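Local coordinates for protein putidaredoxin reductase (Pseudomonas putida, PDB 1Q1R) that probably passes electrons from NADH through its bound FAD to putidaredoxin, the iron-sulfur protein that serves the cytochrome P450cam monooxygenase, at residues L108-L117 with I246-A255; I299-E307 with D323-S331. All coordinates share one frame; numbering follows the deposited sequence.

Interaction 1. Residues L108-L117 with I246-A255. With FAD (flavin-adenine dinucleotide), chain C.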
loop_
_atom_site.group_PDB
_atom_site.type_symbol
_atom_site.label_atom_id
_atom_site.label_comp_id
_atom_site.label_asym_id
_atom_site.label_seq_id
_atom_site.Cartn_x
_atom_site.Cartn_y
_atom_site.Cartn_z
ATOM N N LEU A 108 0.017 16.532 6.420
ATOM C CA LEU A 108 -0.843 16.053 5.354
ATOM C C LEU A 108 -0.681 14.541 5.182
ATOM O O LEU A 108 0.306 14.065 4.611
ATOM C CB LEU A 108 -0.514 16.780 4.046
ATOM C CG LEU A 108 -0.643 18.313 4.119
ATOM C CD1 LEU A 108 -0.373 18.913 2.751
ATOM C CD2 LEU A 108 -2.043 18.700 4.605
ATOM N N ALA A 109 -1.656 13.799 5.699
ATOM C CA ALA A 109 -1.669 12.342 5.626
ATOM C C ALA A 109 -2.882 11.974 4.780
ATOM O O ALA A 109 -3.736 11.191 5.195
ATOM C CB ALA A 109 -1.803 11.760 7.027
ATOM N N THR A 110 -2.923 12.543 3.580
ATOM C CA THR A 110 -4.031 12.379 2.648
ATOM C C THR A 110 -4.122 11.089 1.846
ATOM O O THR A 110 -5.106 10.874 1.142
ATOM C CB THR A 110 -4.053 13.557 1.662
ATOM O OG1 THR A 110 -2.804 13.615 0.960
ATOM C CG2 THR A 110 -4.262 14.861 2.411
ATOM N N GLY A 111 -3.101 10.245 1.937
ATOM C CA GLY A 111 -3.117 8.985 1.216
ATOM C C GLY A 111 -3.355 9.106 -0.278
ATOM O O GLY A 111 -2.801 9.985 -0.940
ATOM N N GLY A 112 -4.178 8.211 -0.811
ATOM C CA GLY A 112 -4.476 8.235 -2.230
ATOM C C GLY A 112 -5.881 7.735 -2.502
ATOM O O GLY A 112 -6.586 7.320 -1.580
ATOM N N ARG A 113 -6.285 7.782 -3.767
ATOM C CA ARG A 113 -7.606 7.325 -4.179
ATOM C C ARG A 113 -7.461 6.369 -5.364
ATOM O O ARG A 113 -6.512 6.476 -6.141
ATOM C CB ARG A 113 -8.478 8.523 -4.568
ATOM C CG ARG A 113 -7.869 9.415 -5.643
ATOM C CD ARG A 113 -8.824 10.536 -6.029
ATOM N NE ARG A 113 -8.332 11.314 -7.165
ATOM C CZ ARG A 113 -7.482 12.332 -7.075
ATOM N NH1 ARG A 113 -7.017 12.720 -5.892
ATOM N NH2 ARG A 113 -7.098 12.967 -8.174
ATOM N N PRO A 114 -8.396 5.418 -5.515
ATOM C CA PRO A 114 -8.322 4.465 -6.627
ATOM C C PRO A 114 -8.324 5.159 -7.983
ATOM O O PRO A 114 -9.089 6.097 -8.201
ATOM C CB PRO A 114 -9.570 3.606 -6.434
ATOM C CG PRO A 114 -9.801 3.663 -4.953
ATOM C CD PRO A 114 -9.553 5.120 -4.650
ATOM N N ARG A 115 -7.465 4.700 -8.888
ATOM C CA ARG A 115 -7.408 5.268 -10.227
ATOM C C ARG A 115 -8.626 4.760 -10.984
ATOM O O ARG A 115 -8.782 3.557 -11.189
ATOM C CB ARG A 115 -6.142 4.824 -10.964
ATOM C CG ARG A 115 -6.044 5.389 -12.384
ATOM C CD ARG A 115 -4.871 4.791 -13.156
ATOM N NE ARG A 115 -3.603 4.970 -12.453
ATOM C CZ ARG A 115 -3.067 6.152 -12.168
ATOM N NH1 ARG A 115 -3.683 7.271 -12.528
ATOM N NH2 ARG A 115 -1.914 6.218 -11.515
ATOM N N PRO A 116 -9.507 5.671 -11.412
ATOM C CA PRO A 116 -10.713 5.277 -12.149
ATOM C C PRO A 116 -10.404 4.595 -13.484
ATOM O O PRO A 116 -9.446 4.957 -14.165
ATOM C CB PRO A 116 -11.444 6.605 -12.353
ATOM C CG PRO A 116 -10.968 7.448 -11.198
ATOM C CD PRO A 116 -9.500 7.119 -11.143
ATOM N N LEU A 117 -11.212 3.604 -13.845
ATOM C CA LEU A 117 -11.054 2.907 -15.118
ATOM C C LEU A 117 -11.896 3.709 -16.120
ATOM O O LEU A 117 -13.116 3.804 -15.978
ATOM C CB LEU A 117 -11.576 1.472 -15.008
ATOM C CG LEU A 117 -11.472 0.570 -16.245
ATOM C CD1 LEU A 117 -10.007 0.394 -16.648
ATOM C CD2 LEU A 117 -12.105 -0.784 -15.942
ATOM N N ILE A 246 -6.563 -0.663 -10.702
ATOM C CA ILE A 246 -5.503 -0.343 -11.649
ATOM C C ILE A 246 -4.531 0.696 -11.106
ATOM O O ILE A 246 -3.986 1.500 -11.861
ATOM C CB ILE A 246 -6.086 0.173 -12.983
ATOM C CG1 ILE A 246 -6.930 1.424 -12.735
ATOM C CG2 ILE A 246 -6.924 -0.915 -13.632
ATOM C CD1 ILE A 246 -7.401 2.106 -13.997
ATOM N N GLY A 247 -4.313 0.684 -9.795
ATOM C CA GLY A 247 -3.391 1.636 -9.211
ATOM C C GLY A 247 -4.044 2.687 -8.346
ATOM O O GLY A 247 -5.271 2.790 -8.276
ATOM N N LEU A 248 -3.204 3.488 -7.700
ATOM C CA LEU A 248 -3.658 4.537 -6.806
ATOM C C LEU A 248 -3.168 5.905 -7.265
ATOM O O LEU A 248 -2.076 6.030 -7.821
ATOM C CB LEU A 248 -3.118 4.266 -5.398
ATOM C CG LEU A 248 -3.698 5.051 -4.228
ATOM C CD1 LEU A 248 -5.100 4.528 -3.931
ATOM C CD2 LEU A 248 -2.805 4.886 -3.001
ATOM N N ILE A 249 -3.983 6.927 -7.031
ATOM C CA ILE A 249 -3.617 8.295 -7.370
ATOM C C ILE A 249 -3.415 9.005 -6.040
ATOM O O ILE A 249 -4.345 9.107 -5.239
ATOM C CB ILE A 249 -4.736 9.023 -8.148
ATOM C CG1 ILE A 249 -4.939 8.364 -9.516
ATOM C CG2 ILE A 249 -4.370 10.497 -8.323
ATOM C CD1 ILE A 249 -6.048 9.006 -10.346
ATOM N N PRO A 250 -2.196 9.493 -5.774
ATOM C CA PRO A 250 -1.981 10.182 -4.500
ATOM C C PRO A 250 -2.832 11.447 -4.421
ATOM O O PRO A 250 -2.997 12.143 -5.423
ATOM C CB PRO A 250 -0.484 10.474 -4.520
ATOM C CG PRO A 250 -0.203 10.674 -5.983
ATOM C CD PRO A 250 -0.994 9.556 -6.624
ATOM N N ASN A 251 -3.381 11.727 -3.240
ATOM C CA ASN A 251 -4.212 12.910 -3.034
ATOM C C ASN A 251 -3.331 14.114 -2.691
ATOM O O ASN A 251 -3.069 14.398 -1.521
ATOM C CB ASN A 251 -5.233 12.660 -1.911
ATOM C CG ASN A 251 -6.295 11.635 -2.298
ATOM O OD1 ASN A 251 -6.885 11.719 -3.378
ATOM N ND2 ASN A 251 -6.552 10.673 -1.413
ATOM N N CYS A 252 -2.892 14.826 -3.724
ATOM C CA CYS A 252 -2.012 15.979 -3.556
ATOM C C CYS A 252 -2.668 17.332 -3.824
ATOM O O CYS A 252 -2.033 18.373 -3.644
ATOM C CB CYS A 252 -0.802 15.831 -4.482
ATOM S SG CYS A 252 -0.027 14.200 -4.427
ATOM N N GLU A 253 -3.928 17.321 -4.253
ATOM C CA GLU A 253 -4.644 18.561 -4.562
ATOM C C GLU A 253 -4.469 19.696 -3.560
ATOM O O GLU A 253 -4.196 20.826 -3.956
ATOM C CB GLU A 253 -6.136 18.281 -4.763
ATOM C CG GLU A 253 -6.443 17.575 -6.071
ATOM C CD GLU A 253 -5.936 16.148 -6.103
ATOM O OE1 GLU A 253 -5.804 15.585 -7.215
ATOM O OE2 GLU A 253 -5.682 15.583 -5.016
ATOM N N LEU A 254 -4.631 19.411 -2.273
ATOM C CA LEU A 254 -4.474 20.449 -1.257
ATOM C C LEU A 254 -3.097 21.089 -1.325
ATOM O O LEU A 254 -2.954 22.305 -1.179
ATOM C CB LEU A 254 -4.675 19.876 0.146
ATOM C CG LEU A 254 -6.096 19.522 0.590
ATOM C CD1 LEU A 254 -6.060 19.086 2.050
ATOM C CD2 LEU A 254 -7.015 20.730 0.421
ATOM N N ALA A 255 -2.085 20.257 -1.544
ATOM C CA ALA A 255 -0.709 20.724 -1.619
ATOM C C ALA A 255 -0.459 21.579 -2.855
ATOM O O ALA A 255 -0.028 22.723 -2.745
ATOM C CB ALA A 255 0.249 19.531 -1.605
HETATM P PA FAD C . -5.112 6.402 3.375
HETATM O O1A FAD C . -5.653 6.612 2.011
HETATM O O2A FAD C . -5.355 5.101 4.040
HETATM O O5B FAD C . -5.648 7.559 4.344
HETATM C C5B FAD C . -5.807 8.909 3.894
HETATM C C4B FAD C . -7.150 9.451 4.416
HETATM O O4B FAD C . -7.171 10.919 4.312
HETATM C C3B FAD C . -8.318 8.951 3.552
HETATM O O3B FAD C . -9.450 8.696 4.393
HETATM C C2B FAD C . -8.614 10.132 2.661
HETATM O O2B FAD C . -9.984 10.114 2.248
HETATM C C1B FAD C . -8.378 11.289 3.610
HETATM N N9A FAD C . -8.268 12.615 2.941
HETATM C C8A FAD C . -7.601 12.897 1.808
HETATM N N7A FAD C . -7.759 14.195 1.520
HETATM C C5A FAD C . -8.523 14.732 2.468
HETATM C C6A FAD C . -9.021 16.017 2.694
HETATM N N6A FAD C . -8.751 17.003 1.841
HETATM N N1A FAD C . -9.792 16.248 3.786
HETATM C C2A FAD C . -10.082 15.262 4.647
HETATM N N3A FAD C . -9.615 14.021 4.445
HETATM C C4A FAD C . -8.840 13.736 3.370
HETATM N N1 FAD C . 0.118 -2.437 2.843
HETATM C C2 FAD C . 1.003 -3.404 3.339
HETATM O O2 FAD C . 2.111 -3.068 3.753
HETATM N N3 FAD C . 0.606 -4.753 3.370
HETATM C C4 FAD C . -0.678 -5.126 2.909
HETATM O O4 FAD C . -1.027 -6.303 2.984
HETATM C C4X FAD C . -1.562 -4.155 2.410
HETATM N N5 FAD C . -2.821 -4.496 2.012
HETATM C C5X FAD C . -3.729 -3.568 1.590
HETATM C C6 FAD C . -5.030 -3.962 1.215
HETATM C C7 FAD C . -5.978 -2.998 0.802
HETATM C C7M FAD C . -7.381 -3.458 0.364
HETATM C C8 FAD C . -5.621 -1.625 0.773
HETATM C C8M FAD C . -6.632 -0.545 0.357
HETATM C C9 FAD C . -4.323 -1.234 1.147
HETATM C C9A FAD C . -3.375 -2.198 1.553
HETATM N N10 FAD C . -2.063 -1.820 1.949
HETATM C C10 FAD C . -1.157 -2.809 2.384
HETATM C "C1'" FAD C . -1.638 -0.388 1.894
HETATM C "C2'" FAD C . -1.659 0.236 3.292
HETATM O "O2'" FAD C . -2.910 -0.066 3.919
HETATM C "C3'" FAD C . -1.460 1.761 3.219
HETATM O "O3'" FAD C . -0.255 2.041 2.495
HETATM C "C4'" FAD C . -1.370 2.365 4.626
HETATM O "O4'" FAD C . -2.570 2.077 5.348
HETATM C "C5'" FAD C . -1.167 3.890 4.594
HETATM O "O5'" FAD C . -2.343 4.589 4.153
HETATM P P FAD C . -2.411 6.192 4.348
HETATM O O1P FAD C . -2.879 6.469 5.722
HETATM O O2P FAD C . -1.106 6.752 3.933
HETATM O O3P FAD C . -3.516 6.673 3.259
HETATM O O HOH W 1 -7.835 1.683 -9.413
#

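Interaction 2. Residues I299-E307 with D323-S331. With FAD (flavin-adenine dinucleotide), chain C.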
loop_
_atom_site.group_PDB
_atom_site.type_symbol
_atom_site.label_atom_id
_atom_site.label_comp_id
_atom_site.label_asym_id
_atom_site.label_seq_id
_atom_site.Cartn_x
_atom_site.Cartn_y
_atom_site.Cartn_z
ATOM N N ILE A 299 6.086 5.479 -1.581
ATOM C CA ILE A 299 5.732 4.113 -1.229
ATOM C C ILE A 299 4.355 3.967 -0.603
ATOM O O ILE A 299 3.968 4.743 0.264
ATOM C CB ILE A 299 6.800 3.515 -0.279
ATOM C CG1 ILE A 299 8.168 3.559 -0.970
ATOM C CG2 ILE A 299 6.440 2.079 0.098
ATOM C CD1 ILE A 299 9.273 2.898 -0.190
ATOM N N GLU A 300 3.627 2.952 -1.054
ATOM C CA GLU A 300 2.289 2.667 -0.553
ATOM C C GLU A 300 2.326 1.377 0.263
ATOM O O GLU A 300 2.118 0.297 -0.280
ATOM C CB GLU A 300 1.316 2.510 -1.736
ATOM C CG GLU A 300 1.054 3.803 -2.512
ATOM C CD GLU A 300 0.455 3.562 -3.899
ATOM O OE1 GLU A 300 -0.037 2.445 -4.170
ATOM O OE2 GLU A 300 0.472 4.500 -4.720
ATOM N N SER A 301 2.602 1.481 1.561
ATOM C CA SER A 301 2.647 0.291 2.405
ATOM C C SER A 301 2.443 0.639 3.871
ATOM O O SER A 301 2.598 1.792 4.282
ATOM C CB SER A 301 3.998 -0.423 2.267
ATOM O OG SER A 301 4.981 0.208 3.080
ATOM N N VAL A 302 2.101 -0.369 4.664
ATOM C CA VAL A 302 1.910 -0.165 6.088
ATOM C C VAL A 302 3.255 0.166 6.734
ATOM O O VAL A 302 3.376 1.148 7.464
ATOM C CB VAL A 302 1.302 -1.420 6.760
ATOM C CG1 VAL A 302 1.479 -1.347 8.277
ATOM C CG2 VAL A 302 -0.181 -1.521 6.411
ATOM N N PRO A 303 4.292 -0.640 6.460
ATOM C CA PRO A 303 5.590 -0.334 7.076
ATOM C C PRO A 303 6.052 1.088 6.765
ATOM O O PRO A 303 6.581 1.782 7.635
ATOM C CB PRO A 303 6.513 -1.396 6.480
ATOM C CG PRO A 303 5.575 -2.571 6.298
ATOM C CD PRO A 303 4.360 -1.894 5.688
ATOM N N ASN A 304 5.834 1.529 5.531
ATOM C CA ASN A 304 6.239 2.873 5.142
ATOM C C ASN A 304 5.489 3.931 5.948
ATOM O O ASN A 304 6.082 4.903 6.422
ATOM C CB ASN A 304 6.005 3.087 3.645
ATOM C CG ASN A 304 6.415 4.475 3.188
ATOM O OD1 ASN A 304 5.575 5.279 2.768
ATOM N ND2 ASN A 304 7.708 4.769 3.277
ATOM N N ALA A 305 4.184 3.740 6.115
ATOM C CA ALA A 305 3.383 4.696 6.872
ATOM C C ALA A 305 3.840 4.746 8.324
ATOM O O ALA A 305 3.946 5.822 8.913
ATOM C CB ALA A 305 1.901 4.319 6.804
ATOM N N LEU A 306 4.110 3.581 8.903
ATOM C CA LEU A 306 4.549 3.520 10.291
ATOM C C LEU A 306 5.894 4.230 10.469
ATOM O O LEU A 306 6.048 5.074 11.354
ATOM C CB LEU A 306 4.655 2.061 10.747
ATOM C CG LEU A 306 3.342 1.266 10.748
ATOM C CD1 LEU A 306 3.603 -0.199 11.113
ATOM C CD2 LEU A 306 2.377 1.894 11.737
ATOM N N GLU A 307 6.855 3.890 9.617
ATOM C CA GLU A 307 8.184 4.490 9.684
ATOM C C GLU A 307 8.111 6.009 9.542
ATOM O O GLU A 307 8.642 6.743 10.377
ATOM C CB GLU A 307 9.085 3.898 8.594
ATOM C CG GLU A 307 10.445 4.579 8.465
ATOM C CD GLU A 307 11.359 3.898 7.462
ATOM O OE1 GLU A 307 10.868 3.459 6.401
ATOM O OE2 GLU A 307 12.576 3.814 7.725
ATOM N N ASP A 323 16.999 5.702 12.101
ATOM C CA ASP A 323 17.743 5.682 10.853
ATOM C C ASP A 323 16.847 5.085 9.770
ATOM O O ASP A 323 15.995 4.246 10.062
ATOM C CB ASP A 323 18.998 4.825 11.036
ATOM C CG ASP A 323 19.173 4.351 12.477
ATOM O OD1 ASP A 323 19.365 5.207 13.372
ATOM O OD2 ASP A 323 19.108 3.126 12.720
ATOM N N GLU A 324 17.029 5.520 8.526
ATOM C CA GLU A 324 16.226 5.003 7.421
ATOM C C GLU A 324 16.355 3.488 7.300
ATOM O O GLU A 324 17.461 2.949 7.229
ATOM C CB GLU A 324 16.640 5.659 6.098
ATOM C CG GLU A 324 16.241 4.860 4.859
ATOM C CD GLU A 324 16.418 5.636 3.564
ATOM O OE1 GLU A 324 16.533 4.996 2.496
ATOM O OE2 GLU A 324 16.427 6.886 3.605
ATOM N N ALA A 325 15.215 2.805 7.280
ATOM C CA ALA A 325 15.194 1.353 7.160
ATOM C C ALA A 325 14.828 0.959 5.734
ATOM O O ALA A 325 14.187 1.726 5.016
ATOM C CB ALA A 325 14.184 0.764 8.141
ATOM N N ALA A 326 15.248 -0.228 5.317
ATOM C CA ALA A 326 14.924 -0.695 3.977
ATOM C C ALA A 326 13.403 -0.793 3.880
ATOM O O ALA A 326 12.745 -1.206 4.829
ATOM C CB ALA A 326 15.552 -2.063 3.726
ATOM N N PRO A 327 12.826 -0.398 2.740
ATOM C CA PRO A 327 11.367 -0.485 2.612
ATOM C C PRO A 327 10.925 -1.937 2.439
ATOM O O PRO A 327 11.639 -2.745 1.840
ATOM C CB PRO A 327 11.081 0.357 1.375
ATOM C CG PRO A 327 12.303 0.124 0.530
ATOM C CD PRO A 327 13.423 0.233 1.548
ATOM N N TRP A 328 9.763 -2.276 2.984
ATOM C CA TRP A 328 9.247 -3.631 2.848
ATOM C C TRP A 328 7.733 -3.661 2.958
ATOM O O TRP A 328 7.103 -2.685 3.381
ATOM C CB TRP A 328 9.855 -4.573 3.900
ATOM C CG TRP A 328 9.414 -4.332 5.316
ATOM C CD1 TRP A 328 9.909 -3.404 6.182
ATOM C CD2 TRP A 328 8.391 -5.044 6.030
ATOM N NE1 TRP A 328 9.263 -3.492 7.393
ATOM C CE2 TRP A 328 8.325 -4.490 7.326
ATOM C CE3 TRP A 328 7.523 -6.096 5.698
ATOM C CZ2 TRP A 328 7.425 -4.951 8.297
ATOM C CZ3 TRP A 328 6.628 -6.556 6.660
ATOM C CH2 TRP A 328 6.586 -5.981 7.947
ATOM N N PHE A 329 7.155 -4.781 2.544
ATOM C CA PHE A 329 5.716 -4.967 2.620
ATOM C C PHE A 329 5.436 -6.454 2.482
ATOM O O PHE A 329 6.356 -7.247 2.261
ATOM C CB PHE A 329 5.000 -4.146 1.536
ATOM C CG PHE A 329 5.091 -4.724 0.158
ATOM C CD1 PHE A 329 4.099 -5.581 -0.317
ATOM C CD2 PHE A 329 6.155 -4.403 -0.678
ATOM C CE1 PHE A 329 4.165 -6.105 -1.606
ATOM C CE2 PHE A 329 6.231 -4.921 -1.969
ATOM C CZ PHE A 329 5.233 -5.775 -2.434
ATOM N N TRP A 330 4.178 -6.833 2.638
ATOM C CA TRP A 330 3.806 -8.231 2.552
ATOM C C TRP A 330 2.490 -8.389 1.813
ATOM O O TRP A 330 1.793 -7.412 1.537
ATOM C CB TRP A 330 3.684 -8.831 3.961
ATOM C CG TRP A 330 2.399 -8.471 4.687
ATOM C CD1 TRP A 330 1.263 -9.229 4.769
ATOM C CD2 TRP A 330 2.132 -7.268 5.421
ATOM N NE1 TRP A 330 0.306 -8.573 5.512
ATOM C CE2 TRP A 330 0.811 -7.368 5.923
ATOM C CE3 TRP A 330 2.878 -6.114 5.702
ATOM C CZ2 TRP A 330 0.221 -6.359 6.697
ATOM C CZ3 TRP A 330 2.290 -5.109 6.473
ATOM C CH2 TRP A 330 0.973 -5.240 6.960
ATOM N N SER A 331 2.171 -9.634 1.493
ATOM C CA SER A 331 0.941 -9.979 0.804
ATOM C C SER A 331 0.554 -11.367 1.280
ATOM O O SER A 331 1.420 -12.210 1.522
ATOM C CB SER A 331 1.154 -9.983 -0.714
ATOM O OG SER A 331 -0.021 -10.389 -1.399
HETATM P PA FAD C . -5.112 6.402 3.375
HETATM O O1A FAD C . -5.653 6.612 2.011
HETATM O O2A FAD C . -5.355 5.101 4.040
HETATM O O5B FAD C . -5.648 7.559 4.344
HETATM C C5B FAD C . -5.807 8.909 3.894
HETATM C C4B FAD C . -7.150 9.451 4.416
HETATM O O4B FAD C . -7.171 10.919 4.312
HETATM C C3B FAD C . -8.318 8.951 3.552
HETATM O O3B FAD C . -9.450 8.696 4.393
HETATM C C2B FAD C . -8.614 10.132 2.661
HETATM O O2B FAD C . -9.984 10.114 2.248
HETATM C C1B FAD C . -8.378 11.289 3.610
HETATM N N9A FAD C . -8.268 12.615 2.941
HETATM C C8A FAD C . -7.601 12.897 1.808
HETATM N N7A FAD C . -7.759 14.195 1.520
HETATM C C5A FAD C . -8.523 14.732 2.468
HETATM C C6A FAD C . -9.021 16.017 2.694
HETATM N N6A FAD C . -8.751 17.003 1.841
HETATM N N1A FAD C . -9.792 16.248 3.786
HETATM C C2A FAD C . -10.082 15.262 4.647
HETATM N N3A FAD C . -9.615 14.021 4.445
HETATM C C4A FAD C . -8.840 13.736 3.370
HETATM N N1 FAD C . 0.118 -2.437 2.843
HETATM C C2 FAD C . 1.003 -3.404 3.339
HETATM O O2 FAD C . 2.111 -3.068 3.753
HETATM N N3 FAD C . 0.606 -4.753 3.370
HETATM C C4 FAD C . -0.678 -5.126 2.909
HETATM O O4 FAD C . -1.027 -6.303 2.984
HETATM C C4X FAD C . -1.562 -4.155 2.410
HETATM N N5 FAD C . -2.821 -4.496 2.012
HETATM C C5X FAD C . -3.729 -3.568 1.590
HETATM C C6 FAD C . -5.030 -3.962 1.215
HETATM C C7 FAD C . -5.978 -2.998 0.802
HETATM C C7M FAD C . -7.381 -3.458 0.364
HETATM C C8 FAD C . -5.621 -1.625 0.773
HETATM C C8M FAD C . -6.632 -0.545 0.357
HETATM C C9 FAD C . -4.323 -1.234 1.147
HETATM C C9A FAD C . -3.375 -2.198 1.553
HETATM N N10 FAD C . -2.063 -1.820 1.949
HETATM C C10 FAD C . -1.157 -2.809 2.384
HETATM C "C1'" FAD C . -1.638 -0.388 1.894
HETATM C "C2'" FAD C . -1.659 0.236 3.292
HETATM O "O2'" FAD C . -2.910 -0.066 3.919
HETATM C "C3'" FAD C . -1.460 1.761 3.219
HETATM O "O3'" FAD C . -0.255 2.041 2.495
HETATM C "C4'" FAD C . -1.370 2.365 4.626
HETATM O "O4'" FAD C . -2.570 2.077 5.348
HETATM C "C5'" FAD C . -1.167 3.890 4.594
HETATM O "O5'" FAD C . -2.343 4.589 4.153
HETATM P P FAD C . -2.411 6.192 4.348
HETATM O O1P FAD C . -2.879 6.469 5.722
HETATM O O2P FAD C . -1.106 6.752 3.933
HETATM O O3P FAD C . -3.516 6.673 3.259
HETATM O O HOH W 2 7.276 -0.349 2.254
HETATM O O HOH W 3 10.670 0.268 6.292
#

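Interaction 1. Residues L108-L117 with I246-A255
R113 NH1 is held between two acceptors: N251 OD1 at 2.7 Å, and E253 OE2 through a weaker bond. The guanidinium and the N251 amide are nearly coplanar (20° apart), and OD1 lies in the guanidinium plane, at its edge. E253 completes a salt bridge differently, since R113 NH2 reaches its OE1 (3.1 Å) from above the carboxylate plane. An arginine suits the place: with CG between the backbone N and the carbonyl carbon (chi1 55°) and the chain extended to NE, it spans from its strand to the start of helix 253-257. I249 CG2 lies over one guanidinium face.

N251 is gripped at four atoms. Besides OD1, its ND2 donates to T110 O (2.9 Å) almost exactly in the amide plane, its backbone N donates to G111 O, and its carbonyl O accepts from T110 OG1 at 2.6 Å. This fixes the amide's rotation and the turn that follows the strand. Next along, R113 and I249 form the hydrogen-bonded pair of the two strands, with R113 N to I249 O at 2.8 Å and I249 N to R113 O at 2.7 Å. Further out, G247 O accepts from R115 N and from a water that also joins R115 O and I246 N.

G111 CA lies 3.1 Å from FAD O3P; a side chain here would run into the phosphate oxygen O1A, and the positive phi also suits glycine. L254 CD1 packs near the adenine amino group. Such a short antiparallel strand pair, 112-114 with 248-250, is the double connection joining the FAD domain and the presumed NADH domain in the glutathione reductase fold.

Interaction 2. Residues I299-E307 with D323-S331
The contact lies in the flavin pocket, where the N terminus of helix 302-316 points at the pyrimidine edge of FAD and strand 328-333 of the C-terminal antiparallel sheet runs past it. V302 N donates to FAD O2 at 2.8 Å; a helix N terminus there would probably help stabilise negative charge on a reduced flavin. S301 is the N-cap: its OG stands between the backbone N and the carbonyl carbon (chi1 81°), where it accepts from N304 N at 2.9 Å. A water links the same OG to W328 O.

P303 suits the first turn, where its missing amide hydrogen costs no helical bond; it turns its ring to both tryptophans. Its CG sits 3.6 Å from the centroid of the W328 six-membered ring, 14° off the normal, a CH-pi contact; K387 makes a cation-pi contact with this indole. P303 CD instead meets W330 at the ring edge. W330 also receives V302 CB at CZ3, while FAD N3 lies 3.3 Å above one of its faces, toward the rim, so an indole here bridges helix and flavin.

I299 CD1 presses on P327 CB. Nearly two turns beyond the cap, E307 extends fully from a CG anti to the backbone N (chi1 173°), and its OE2 takes the A325 N-H at 2.9 Å. The other oxygen, E307 OE1, is joined to A326 O by a water.

How the interactions relate
From the N terminus, strand 105-108 of the FAD-binding sheet leads into 108-117. The chain then builds the five-stranded parallel sheet of the second domain, probably the NADH-binding one, before 246-255 returns, so interaction 1 closes a loop of 128 residues. Interaction 2 comes afterwards, in series and without crossing, and closes a loop of only 15 residues, mostly the rest of helix 302-316. The first joins the FAD domain to the presumed NADH domain; the second fastens the C-terminal sheet to the FAD domain. Their centres are about 18 Å apart, yet L248 CD2 touches E300 CD at 3.6 Å, and FAD spans both, its adenine half at interaction 1 and its flavin at interaction 2.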